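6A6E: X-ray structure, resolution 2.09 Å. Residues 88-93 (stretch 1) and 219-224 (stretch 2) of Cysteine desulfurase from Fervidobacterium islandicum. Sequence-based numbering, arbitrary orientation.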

# COMPACT_ATOMS: atom_id res chain seq x y z
N ASN A 88 -8.16 11.46 15.96
CA ASN A 88 -9.31 12.17 16.55
C ASN A 88 -10.61 11.50 16.12
O ASN A 88 -11.52 11.41 16.88
N PHE A 89 -10.68 11.01 14.90
CA PHE A 89 -11.89 10.34 14.41
C PHE A 89 -12.24 9.08 15.18
O PHE A 89 -13.43 8.71 15.25
N LEU A 90 -11.21 8.36 15.69
CA LEU A 90 -11.44 7.12 16.44
C LEU A 90 -11.34 7.33 17.98
O LEU A 90 -11.42 6.40 18.74
N ASN A 91 -11.07 8.55 18.42
CA ASN A 91 -10.70 8.81 19.84
C ASN A 91 -9.49 8.05 20.33
O ASN A 91 -9.48 7.49 21.46
N ALA A 92 -8.45 8.00 19.49
CA ALA A 92 -7.18 7.39 19.87
C ALA A 92 -6.18 8.45 20.01
O ALA A 92 -6.42 9.60 19.60
N SER A 93 -5.02 8.06 20.50
CA SER A 93 -3.95 9.00 20.51
C SER A 93 -3.14 8.77 19.18
O SER A 93 -3.22 7.67 18.55
N LYS A 219 -20.13 5.77 14.07
CA LYS A 219 -19.19 6.25 15.04
C LYS A 219 -18.48 5.14 15.83
O LYS A 219 -19.11 4.22 16.37
N VAL A 220 -17.15 5.25 15.87
CA VAL A 220 -16.32 4.26 16.57
C VAL A 220 -15.41 5.03 17.55
O VAL A 220 -14.72 5.98 17.17
N ASP A 221 -15.50 4.67 18.83
CA ASP A 221 -14.71 5.27 19.88
C ASP A 221 -13.98 4.12 20.53
O ASP A 221 -14.57 3.34 21.29
N VAL A 222 -12.68 4.00 20.23
CA VAL A 222 -11.93 2.78 20.59
C VAL A 222 -11.78 2.62 22.11
O VAL A 222 -11.56 1.50 22.60
N LYS A 223 -11.85 3.72 22.83
CA LYS A 223 -11.75 3.70 24.30
C LYS A 223 -13.01 3.19 24.97
O LYS A 223 -12.93 2.41 25.91
N LYS A 224 -14.16 3.61 24.48
CA LYS A 224 -15.43 3.03 24.90
C LYS A 224 -15.56 1.56 24.58
O LYS A 224 -16.02 0.77 25.41

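Where one helix ends and another begins, each leaves backbone groups without helical partners, and a contact between the two ends can satisfy them together. The pairing of residues 88-93 with residues 219-224 in this cysteine desulfurase is a compact example: the first stretch leaves a helix through a Schellman motif, the second enters one through an aspartate N-cap, and their contact buries 308 Å² in all.

Lys219 opens the second stretch as a bystander. Its CA-to-CB bond points sideways and its chain is extended, with all four chi angles in t, but Lys219 CG comes no nearer than 5.6 Å, to Phe89 O.

Val220 begins the packing proper. Its CB also projects sideways, and with chi1 in t (167°) it sets CG1 4.1 Å from CD2 of Leu90, a buried apolar contact. Leu90, itself sideways, adopts the m, t rotamer common for leucine in helices. The backbone draws close here too: Leu90 CA lies 3.5 Å from Val220 O in a CA-H...O contact. Phe89 O and Val220 O, both acceptors, cannot bond each other, and two waters lie beside them. Water 1 accepts from Val220 N at 3.0 Å and lies 2.9 Å from Phe89 O, while water 2 lies 3.1 Å from Phe89 O and 2.5 Å from Val220 O. The Phe89 side chain (chi1 t, -172°) adds little; its nearest ring atom, Phe89 CD2, is 6.1 Å from Val220 O.

Asp221 is the pivot. Asp221 CA lies 5.1 Å from Leu90 CA, and although the Asp221 CB points sideways, chi1 in t (174°) brings the carboxylate nearer the first stretch. As N-cap, its OD1 accepts from Lys224 N at 3.2 Å with nearly straight geometry and from Lys223 N at 3.0 Å in a weak, more bent bond. The same OD1 receives a hydrogen bond from Asn91 ND2 at 3.0 Å, so one oxygen both caps the helix and ties it to the neighbouring stretch. Asn91 can reach it because its CB points toward the second stretch and its chi1 is t (-163°). Its positive phi marks the departure from the helix, where Asn91 N still bonds back to Asn88 O at 3.3 Å.

Val222, the first helical residue, contributes through backbone and side chain alike. Its N donates to Leu90 O at 3.1 Å, almost linearly, tying the start of the second stretch's helix to the first stretch just before Asn91 leaves helical geometry. With chi1 in m (-66°), its CG1 lies 4.2 Å from Leu90 CB, while its CG2 lies 3.3 Å from Leu90 O and 4.1 Å from Ala92 CB.

Lys223 directs its CB toward the first stretch, and its CG packs 3.5 Å from Asn91 O and 3.7 Å from Asn91 ND2. The m, m, p, t chain then leads its end away, so the aliphatic base makes the contact without the ammonium group. Lys224, sideways and out of contact, participates through the backbone N that Asp221 caps.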

# COMPACT_ATOMS: atom_id res chain seq x y z
CB ASN A 88 -9.40 13.64 16.15
CG ASN A 88 -8.23 14.49 16.73
OD1 ASN A 88 -7.53 14.07 17.66
ND2 ASN A 88 -8.01 15.66 16.15
CB PHE A 89 -11.65 9.94 12.96
CG PHE A 89 -12.85 9.41 12.26
CD1 PHE A 89 -13.92 10.23 11.97
CD2 PHE A 89 -12.87 8.10 11.80
CE1 PHE A 89 -15.01 9.74 11.30
CE2 PHE A 89 -13.94 7.62 11.05
CZ PHE A 89 -15.01 8.45 10.81
CB LEU A 90 -10.43 6.08 16.08
CG LEU A 90 -10.44 5.60 14.59
CD1 LEU A 90 -9.36 4.58 14.44
CD2 LEU A 90 -11.75 4.96 14.12
CB ASN A 91 -11.92 8.56 20.77
CG ASN A 91 -11.74 9.20 22.14
OD1 ASN A 91 -11.08 10.20 22.24
ND2 ASN A 91 -12.23 8.53 23.20
CB ALA A 92 -6.65 6.39 18.85
CB SER A 93 -3.20 8.89 21.83
OG SER A 93 -1.94 8.41 21.57
CB LYS A 219 -19.82 7.24 16.00
CG LYS A 219 -18.76 8.04 16.71
CD LYS A 219 -19.28 8.86 17.87
CE LYS A 219 -18.11 9.36 18.73
NZ LYS A 219 -18.51 10.62 19.43
CB VAL A 220 -15.51 3.42 15.56
CG1 VAL A 220 -14.41 2.61 16.24
CG2 VAL A 220 -16.41 2.44 14.79
CB ASP A 221 -15.61 6.00 20.85
CG ASP A 221 -14.85 6.54 22.06
OD1 ASP A 221 -13.76 6.02 22.44
OD2 ASP A 221 -15.36 7.54 22.62
CB VAL A 222 -10.53 2.73 19.88
CG1 VAL A 222 -10.74 2.58 18.37
CG2 VAL A 222 -9.69 3.96 20.18
CB LYS A 223 -11.42 5.08 24.86
CG LYS A 223 -10.12 5.68 24.34
CD LYS A 223 -8.86 5.17 25.06
CE LYS A 223 -8.56 3.69 24.77
NZ LYS A 223 -7.26 3.15 25.30
CB LYS A 224 -16.58 3.73 24.23
CG LYS A 224 -16.83 5.06 24.84
CD LYS A 224 -18.02 5.78 24.20
CE LYS A 224 -18.17 7.09 24.95
NZ LYS A 224 -19.25 7.85 24.29
O HOH W 1 -15.69 7.28 14.26
O HOH W 2 -14.77 8.36 17.99